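Local coordinates for cytochrome C-type biogenesis protein ccmF (Thermus thermophilus, PDB 6ZMQ), which binds heme in the membrane and probably attaches it covalently to apocytochrome c as the heme lyase of cytochrome c maturation, at residues G496-R501 with T641-W646; F511-M516 with G635-G640. All blocks are in the same frame, centred on the assembly; numbering follows the deposited sequence.

In the fold
From the N terminus, the chain passes through most of its membrane helices before either contact begins. After helix 460-484 comes the loop holding 496-501, which runs straight into helix 501-525, the carrier of 511-516. A region of about 100 residues, with some 40 in strands, then leads to helix 627-644. There 635-640 turns back to 511-516, closing a loop of 118 intervening residues in interaction 2. One step later 641-646 reaches 496-501 in interaction 1, which closes a slightly longer loop. Interaction 2 is therefore nested inside interaction 1. Their centres lie about 15 Å apart, and together they join the last modelled helix to helix 501-525 and its lead-in loop.

Interaction 1 of 2, residues G496-R501 with T641-W646; sequences GFLANR and TLYILW. With PTY (phosphatidylethanolamine), chain G.
The hydroxyl of Tyr643 donates a hydrogen bond to the carbonyl of Leu498, with OH to O at 2.8 Å. The C=O...donor angle is 116° and the hydroxyl stands above the carbonyl plane. CG of Tyr643 is anti to the backbone N (chi1 -165°), and the far end of the ring comes nearer to the loop than its CB direction alone suggests. Beside this bond, CG of Arg501 meets Tyr643 CE2 obliquely at 3.7 Å. The chain of Arg501 is extended from CG to NE, and its guanidinium lies flat on Trp646, centres 4.7 Å apart and planes 8° apart; NH1 sits over the indole face near the rim. The Tyr643 ring is nearly parallel to the guanidinium too, but at 5.2 Å from CZ to the ring centroid any cation-pi attraction is weak. An alanine at Tyr643 would probably leave the Leu498 carbonyl without this donor and open a gap beside Arg501 CG. Further out, Val504 of helix 501-525 touches both Leu498 and Tyr643, and Ile644 touches the heme. Leu645 CD1 meets lipid carbon C35 at 3.7 Å, and Leu642 CD2 meets C23 at 3.8 Å. The arrangement is an arginine-tryptophan stack at a transmembrane helix end, bordering a phosphatidylethanolamine pocket.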
loop_
_atom_site.group_PDB
_atom_site.type_symbol
_atom_site.label_atom_id
_atom_site.label_comp_id
_atom_site.label_asym_id
_atom_site.label_seq_id
_atom_site.Cartn_x
_atom_site.Cartn_y
_atom_site.Cartn_z
ATOM N N GLY A 496 -34.104 -3.644 -1.802
ATOM C CA GLY A 496 -32.903 -3.089 -1.220
ATOM C C GLY A 496 -31.700 -3.457 -2.063
ATOM O O GLY A 496 -31.250 -4.603 -2.089
ATOM N N PHE A 497 -31.183 -2.455 -2.771
ATOM C CA PHE A 497 -29.994 -2.616 -3.590
ATOM C C PHE A 497 -28.747 -2.693 -2.733
ATOM O O PHE A 497 -27.731 -3.240 -3.172
ATOM C CB PHE A 497 -29.874 -1.443 -4.573
ATOM C CG PHE A 497 -28.969 -1.711 -5.740
ATOM C CD1 PHE A 497 -28.729 -3.008 -6.185
ATOM C CD2 PHE A 497 -28.336 -0.655 -6.382
ATOM C CE1 PHE A 497 -27.875 -3.247 -7.246
ATOM C CE2 PHE A 497 -27.490 -0.884 -7.446
ATOM C CZ PHE A 497 -27.259 -2.182 -7.881
ATOM N N LEU A 498 -28.841 -2.175 -1.508
ATOM C CA LEU A 498 -27.761 -2.221 -0.529
ATOM C C LEU A 498 -27.433 -3.655 -0.098
ATOM O O LEU A 498 -26.349 -3.915 0.437
ATOM C CB LEU A 498 -28.149 -1.359 0.680
ATOM C CG LEU A 498 -28.477 0.147 0.565
ATOM C CD1 LEU A 498 -27.622 0.915 -0.458
ATOM C CD2 LEU A 498 -29.973 0.399 0.331
ATOM N N ALA A 499 -28.387 -4.583 -0.266
ATOM C CA ALA A 499 -28.127 -6.007 -0.059
ATOM C C ALA A 499 -27.064 -6.549 -1.014
ATOM O O ALA A 499 -26.238 -7.380 -0.618
ATOM C CB ALA A 499 -29.423 -6.803 -0.213
ATOM N N ASN A 500 -27.068 -6.109 -2.275
ATOM C CA ASN A 500 -26.080 -6.599 -3.234
ATOM C C ASN A 500 -24.750 -5.910 -2.977
ATOM O O ASN A 500 -24.389 -5.005 -3.733
ATOM C CB ASN A 500 -26.523 -6.344 -4.683
ATOM C CG ASN A 500 -25.822 -7.269 -5.701
ATOM O OD1 ASN A 500 -26.389 -8.272 -6.128
ATOM N ND2 ASN A 500 -24.585 -6.944 -6.066
ATOM N N ARG A 501 -24.001 -6.395 -1.972
ATOM C CA ARG A 501 -22.919 -5.636 -1.340
ATOM C C ARG A 501 -21.761 -5.372 -2.297
ATOM O O ARG A 501 -21.123 -4.309 -2.227
ATOM C CB ARG A 501 -22.431 -6.395 -0.109
ATOM C CG ARG A 501 -23.154 -6.001 1.154
ATOM C CD ARG A 501 -22.978 -7.040 2.253
ATOM N NE ARG A 501 -23.164 -6.471 3.584
ATOM C CZ ARG A 501 -24.352 -6.242 4.142
ATOM N NH1 ARG A 501 -24.429 -5.597 5.294
ATOM N NH2 ARG A 501 -25.472 -6.584 3.512
ATOM N N THR A 641 -14.892 -0.352 0.519
ATOM C CA THR A 641 -14.257 -1.671 0.561
ATOM C C THR A 641 -14.592 -2.393 1.869
ATOM O O THR A 641 -14.697 -3.629 1.902
ATOM C CB THR A 641 -12.745 -1.498 0.343
ATOM O OG1 THR A 641 -12.536 -0.941 -0.960
ATOM C CG2 THR A 641 -11.952 -2.817 0.412
ATOM N N LEU A 642 -14.817 -1.633 2.952
ATOM C CA LEU A 642 -15.419 -2.236 4.139
ATOM C C LEU A 642 -16.862 -2.681 3.899
ATOM O O LEU A 642 -17.329 -3.620 4.554
ATOM C CB LEU A 642 -15.348 -1.269 5.321
ATOM C CG LEU A 642 -13.960 -1.084 5.930
ATOM C CD1 LEU A 642 -13.898 0.208 6.720
ATOM C CD2 LEU A 642 -13.623 -2.262 6.820
ATOM N N TYR A 643 -17.585 -2.031 2.976
ATOM C CA TYR A 643 -18.972 -2.426 2.720
ATOM C C TYR A 643 -19.045 -3.676 1.846
ATOM O O TYR A 643 -20.058 -4.387 1.867
ATOM C CB TYR A 643 -19.779 -1.265 2.110
ATOM C CG TYR A 643 -21.295 -1.465 2.143
ATOM C CD1 TYR A 643 -22.028 -1.067 3.257
ATOM C CD2 TYR A 643 -21.987 -2.078 1.092
ATOM C CE1 TYR A 643 -23.397 -1.257 3.324
ATOM C CE2 TYR A 643 -23.359 -2.278 1.158
ATOM C CZ TYR A 643 -24.055 -1.857 2.274
ATOM O OH TYR A 643 -25.416 -2.038 2.355
ATOM N N ILE A 644 -18.005 -3.946 1.042
ATOM C CA ILE A 644 -17.933 -5.245 0.359
ATOM C C ILE A 644 -17.837 -6.381 1.383
ATOM O O ILE A 644 -18.462 -7.440 1.231
ATOM C CB ILE A 644 -16.763 -5.282 -0.646
ATOM C CG1 ILE A 644 -16.743 -4.017 -1.521
ATOM C CG2 ILE A 644 -16.835 -6.565 -1.499
ATOM C CD1 ILE A 644 -17.604 -4.073 -2.763
ATOM N N LEU A 645 -17.093 -6.152 2.464
ATOM C CA LEU A 645 -17.103 -7.016 3.636
ATOM C C LEU A 645 -18.349 -6.733 4.486
ATOM O O LEU A 645 -19.193 -5.899 4.150
ATOM C CB LEU A 645 -15.817 -6.799 4.426
ATOM C CG LEU A 645 -14.593 -6.895 3.510
ATOM C CD1 LEU A 645 -13.387 -6.226 4.114
ATOM C CD2 LEU A 645 -14.277 -8.336 3.166
ATOM N N TRP A 646 -18.479 -7.438 5.607
ATOM C CA TRP A 646 -19.630 -7.181 6.470
ATOM C C TRP A 646 -19.345 -6.003 7.397
ATOM O O TRP A 646 -18.308 -5.992 8.074
ATOM C CB TRP A 646 -20.013 -8.428 7.266
ATOM C CG TRP A 646 -21.491 -8.528 7.546
ATOM C CD1 TRP A 646 -22.431 -9.134 6.763
ATOM C CD2 TRP A 646 -22.186 -8.046 8.705
ATOM N NE1 TRP A 646 -23.671 -9.038 7.347
ATOM C CE2 TRP A 646 -23.549 -8.379 8.543
ATOM C CE3 TRP A 646 -21.793 -7.359 9.859
ATOM C CZ2 TRP A 646 -24.517 -8.049 9.491
ATOM C CZ3 TRP A 646 -22.759 -7.032 10.802
ATOM C CH2 TRP A 646 -24.103 -7.379 10.611
HETATM C C1 PTY G . -15.451 -11.206 6.183
HETATM C C2 PTY G . -19.707 -14.993 0.773
HETATM C C3 PTY G . -18.657 -15.756 1.584
HETATM O O4 PTY G . -14.179 -10.645 5.979
HETATM C C5 PTY G . -15.716 -13.456 4.900
HETATM C C6 PTY G . -15.428 -12.745 6.246
HETATM O O7 PTY G . -16.325 -13.160 7.244
HETATM C C8 PTY G . -15.724 -13.680 8.399
HETATM O O10 PTY G . -15.000 -14.614 8.321
HETATM C C11 PTY G . -16.015 -13.055 9.766
HETATM C C12 PTY G . -14.722 -12.799 10.542
HETATM C C13 PTY G . -14.996 -11.829 11.693
HETATM C C14 PTY G . -14.384 -10.463 11.387
HETATM C C15 PTY G . -15.434 -9.526 10.789
HETATM C C16 PTY G . -14.826 -8.124 10.718
HETATM C C17 PTY G . -15.775 -7.196 9.961
HETATM C C18 PTY G . -15.085 -5.861 9.682
HETATM C C19 PTY G . -14.579 -5.214 10.974
HETATM C C20 PTY G . -13.518 -4.162 10.632
HETATM C C21 PTY G . -13.281 -3.294 11.868
HETATM C C22 PTY G . -12.323 -2.138 11.587
HETATM C C23 PTY G . -12.792 -1.306 10.392
HETATM C C24 PTY G . -11.713 -0.301 9.987
HETATM C C25 PTY G . -10.361 -0.981 9.762
HETATM C C26 PTY G . -9.288 0.073 10.019
HETATM C C27 PTY G . -8.067 -0.587 10.651
HETATM C C28 PTY G . -7.342 0.456 11.493
HETATM C C29 PTY G . -7.196 -0.100 12.907
HETATM C C30 PTY G . -13.457 -10.224 7.112
HETATM C C31 PTY G . -13.183 -8.738 7.396
HETATM O O30 PTY G . -13.045 -11.037 7.867
HETATM C C32 PTY G . -11.841 -8.561 8.127
HETATM C C33 PTY G . -11.676 -7.165 8.746
HETATM C C34 PTY G . -10.503 -6.412 8.107
HETATM C C35 PTY G . -10.968 -5.701 6.838
HETATM C C36 PTY G . -10.331 -4.319 6.685
HETATM C C37 PTY G . -9.481 -4.263 5.414
HETATM C C38 PTY G . -10.191 -3.462 4.320
HETATM C C39 PTY G . -10.406 -2.014 4.759
HETATM C C40 PTY G . -9.110 -1.237 4.568
HETATM C C41 PTY G . -9.063 -0.073 5.552
HETATM C C42 PTY G . -7.842 -0.287 6.442
HETATM C C43 PTY G . -7.297 1.053 6.924
HETATM C C44 PTY G . -6.025 0.825 7.737
HETATM P P1 PTY G . -17.912 -14.542 3.806
HETATM O O11 PTY G . -17.730 -14.899 2.202
HETATM O O12 PTY G . -19.371 -14.244 4.045
HETATM O O13 PTY G . -17.591 -15.772 4.621
HETATM O O14 PTY G . -16.993 -13.261 4.331
HETATM N N1 PTY G . -19.577 -15.350 -0.631
#

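Interaction 2 of 2, residues F511-M516 with G635-G640; sequences FAVALM and GLMALG. With HEM (protoporphyrin IX containing Fe), chain B.
Ala512 points its methyl at the opposing helix, where it meets two side chains near their roots: CB lies 3.8 Å from Leu636 CB and 3.7 Å from Met637 CG. To one side of this central contact Leu515 and Leu636 cross at about a right angle and touch by their branch ends, with Leu515 CD2 4.0 Å from Leu636 CD1. In Leu515 CG stands anti to the backbone N (chi1 -170°), and the CD2 it carries is the atom that meets Leu636. To the other side the two methionines also meet at about a right angle, the terminal methyl CE of Met637 lying 3.8 Å from SD of Met516. Met637 is bent at chi3 (-93°), and its CE touches both that sulfur and Val513, whose CG2 is 4.2 Å from CE. No hydrogen bond links the segments; the side chains meet by apolar contact.

The backbones form an antiparallel helix pair, with axes 8.8 Å apart at their closest and 169° between their directions, and they flank a heme site in the membrane. Val513 turns its CB away from 635-640, and its CG2 rests against the heme vinyl group, 3.8 Å from the vinyl carbon CAC. The preceding turn of the same helix carries His510, which, like His276, is an axial ligand of the heme iron; the side chains of Val513 and His510 are about 6 Å apart.

Leu417 and Met420 of helix 402-422 pack on Val513, and Thr235 of helix 224-247 on Met637. Met516 extends the sulfur-side contact to Met630 and Ala633 on helix 627-644, while Leu515 meets Ala633 and Phe469.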
loop_
_atom_site.group_PDB
_atom_site.type_symbol
_atom_site.label_atom_id
_atom_site.label_comp_id
_atom_site.label_asym_id
_atom_site.label_seq_id
_atom_site.Cartn_x
_atom_site.Cartn_y
_atom_site.Cartn_z
ATOM N N PHE A 511 -16.624 5.501 -7.591
ATOM C CA PHE A 511 -16.874 6.952 -7.477
ATOM C C PHE A 511 -15.739 7.605 -6.725
ATOM O O PHE A 511 -15.396 8.700 -7.032
ATOM C CB PHE A 511 -18.116 7.160 -6.638
ATOM C CG PHE A 511 -18.524 8.582 -6.427
ATOM C CD1 PHE A 511 -18.062 9.580 -7.236
ATOM C CD2 PHE A 511 -19.418 8.902 -5.449
ATOM C CE1 PHE A 511 -18.477 10.883 -7.066
ATOM C CE2 PHE A 511 -19.845 10.201 -5.276
ATOM C CZ PHE A 511 -19.371 11.194 -6.087
ATOM N N ALA A 512 -15.246 6.941 -5.703
ATOM C CA ALA A 512 -14.114 7.454 -4.916
ATOM C C ALA A 512 -12.892 7.561 -5.808
ATOM O O ALA A 512 -12.196 8.512 -5.652
ATOM C CB ALA A 512 -13.846 6.531 -3.764
ATOM N N VAL A 513 -12.609 6.592 -6.666
ATOM C CA VAL A 513 -11.450 6.846 -7.558
ATOM C C VAL A 513 -11.769 7.997 -8.490
ATOM O O VAL A 513 -10.855 8.697 -8.796
ATOM C CB VAL A 513 -10.976 5.648 -8.378
ATOM C CG1 VAL A 513 -10.424 6.091 -9.708
ATOM C CG2 VAL A 513 -9.902 4.916 -7.640
ATOM N N ALA A 514 -12.988 8.086 -9.005
ATOM C CA ALA A 514 -13.394 9.145 -9.950
ATOM C C ALA A 514 -13.066 10.534 -9.411
ATOM O O ALA A 514 -12.614 11.370 -10.188
ATOM C CB ALA A 514 -14.859 9.003 -10.182
ATOM N N LEU A 515 -13.383 10.763 -8.136
ATOM C CA LEU A 515 -13.143 11.973 -7.378
ATOM C C LEU A 515 -11.653 12.235 -7.183
ATOM O O LEU A 515 -11.222 13.395 -7.262
ATOM C CB LEU A 515 -13.842 11.826 -6.021
ATOM C CG LEU A 515 -14.066 12.903 -4.951
ATOM C CD1 LEU A 515 -14.356 14.281 -5.530
ATOM C CD2 LEU A 515 -15.180 12.447 -4.012
ATOM N N MET A 516 -10.845 11.173 -7.055
ATOM C CA MET A 516 -9.395 11.355 -6.979
ATOM C C MET A 516 -8.765 11.708 -8.322
ATOM O O MET A 516 -7.761 12.416 -8.342
ATOM C CB MET A 516 -8.697 10.121 -6.412
ATOM C CG MET A 516 -8.636 10.074 -4.891
ATOM S SD MET A 516 -7.361 9.002 -4.176
ATOM C CE MET A 516 -6.038 9.102 -5.384
ATOM N N GLY A 635 -11.340 8.355 2.171
ATOM C CA GLY A 635 -12.345 7.904 3.126
ATOM C C GLY A 635 -13.510 7.166 2.489
ATOM O O GLY A 635 -14.040 6.213 3.069
ATOM N N LEU A 636 -13.938 7.603 1.295
ATOM C CA LEU A 636 -15.037 6.924 0.608
ATOM C C LEU A 636 -14.619 5.532 0.135
ATOM O O LEU A 636 -15.413 4.586 0.193
ATOM C CB LEU A 636 -15.533 7.775 -0.561
ATOM C CG LEU A 636 -16.493 8.914 -0.188
ATOM C CD1 LEU A 636 -16.661 9.888 -1.349
ATOM C CD2 LEU A 636 -17.853 8.390 0.256
ATOM N N MET A 637 -13.360 5.388 -0.292
ATOM C CA MET A 637 -12.799 4.079 -0.629
ATOM C C MET A 637 -12.732 3.161 0.589
ATOM O O MET A 637 -12.980 1.952 0.474
ATOM C CB MET A 637 -11.404 4.260 -1.218
ATOM C CG MET A 637 -11.300 4.055 -2.701
ATOM S SD MET A 637 -9.598 4.325 -3.186
ATOM C CE MET A 637 -9.681 6.041 -3.623
ATOM N N ALA A 638 -12.378 3.719 1.754
ATOM C CA ALA A 638 -12.303 2.921 2.978
ATOM C C ALA A 638 -13.685 2.422 3.397
ATOM O O ALA A 638 -13.900 1.210 3.550
ATOM C CB ALA A 638 -11.643 3.739 4.093
ATOM N N LEU A 639 -14.658 3.337 3.488
ATOM C CA LEU A 639 -16.040 2.984 3.809
ATOM C C LEU A 639 -16.817 2.354 2.649
ATOM O O LEU A 639 -18.031 2.164 2.782
ATOM C CB LEU A 639 -16.782 4.217 4.340
ATOM C CG LEU A 639 -16.525 4.665 5.791
ATOM C CD1 LEU A 639 -15.505 5.780 5.961
ATOM C CD2 LEU A 639 -17.852 5.115 6.373
ATOM N N GLY A 640 -16.185 2.088 1.502
ATOM C CA GLY A 640 -16.762 1.201 0.504
ATOM C C GLY A 640 -16.226 -0.221 0.464
ATOM O O GLY A 640 -16.996 -1.190 0.355
HETATM C CHA HEM B . -15.316 -4.241 -8.712
HETATM C CHB HEM B . -14.949 -2.652 -13.331
HETATM C CHC HEM B . -11.072 0.089 -12.065
HETATM C CHD HEM B . -11.819 -1.185 -7.417
HETATM C C1A HEM B . -15.508 -4.023 -10.067
HETATM C C2A HEM B . -16.503 -4.696 -10.826
HETATM C C3A HEM B . -16.405 -4.260 -12.115
HETATM C C4A HEM B . -15.359 -3.322 -12.183
HETATM C CMA HEM B . -17.254 -4.693 -13.276
HETATM C CAA HEM B . -17.507 -5.716 -10.312
HETATM C CBA HEM B . -18.690 -5.041 -9.592
HETATM C CGA HEM B . -19.488 -4.177 -10.536
HETATM O O1A HEM B . -19.584 -2.947 -10.321
HETATM O O2A HEM B . -20.051 -4.693 -11.529
HETATM C C1B HEM B . -13.834 -1.788 -13.350
HETATM C C2B HEM B . -13.279 -1.266 -14.542
HETATM C C3B HEM B . -12.202 -0.504 -14.209
HETATM C C4B HEM B . -12.075 -0.585 -12.754
HETATM C CMB HEM B . -13.786 -1.492 -15.931
HETATM C CAB HEM B . -11.303 0.238 -15.101
HETATM C CBB HEM B . -10.044 -0.478 -15.446
HETATM C C1C HEM B . -10.999 0.039 -10.690
HETATM C C2C HEM B . -10.217 0.879 -9.897
HETATM C C3C HEM B . -10.448 0.500 -8.596
HETATM C C4C HEM B . -11.378 -0.566 -8.581
HETATM C CMC HEM B . -9.285 1.980 -10.331
HETATM C CAC HEM B . -9.825 1.102 -7.430
HETATM C CBC HEM B . -10.558 2.129 -6.655
HETATM C C1D HEM B . -12.801 -2.185 -7.352
HETATM C C2D HEM B . -13.183 -2.919 -6.141
HETATM C C3D HEM B . -14.165 -3.782 -6.489
HETATM C C4D HEM B . -14.385 -3.554 -7.935
HETATM C CMD HEM B . -12.589 -2.747 -4.770
HETATM C CAD HEM B . -14.889 -4.767 -5.585
HETATM C CBD HEM B . -14.367 -6.180 -5.869
HETATM C CGD HEM B . -14.902 -7.248 -4.943
HETATM O O1D HEM B . -15.775 -8.059 -5.327
HETATM O O2D HEM B . -14.453 -7.341 -3.786
HETATM N NA HEM B . -14.813 -3.202 -10.933
HETATM N NB HEM B . -13.073 -1.369 -12.318
HETATM N NC HEM B . -11.718 -0.802 -9.885
HETATM N ND HEM B . -13.547 -2.602 -8.356
HETATM FE FE HEM B . -13.397 -1.891 -10.326
#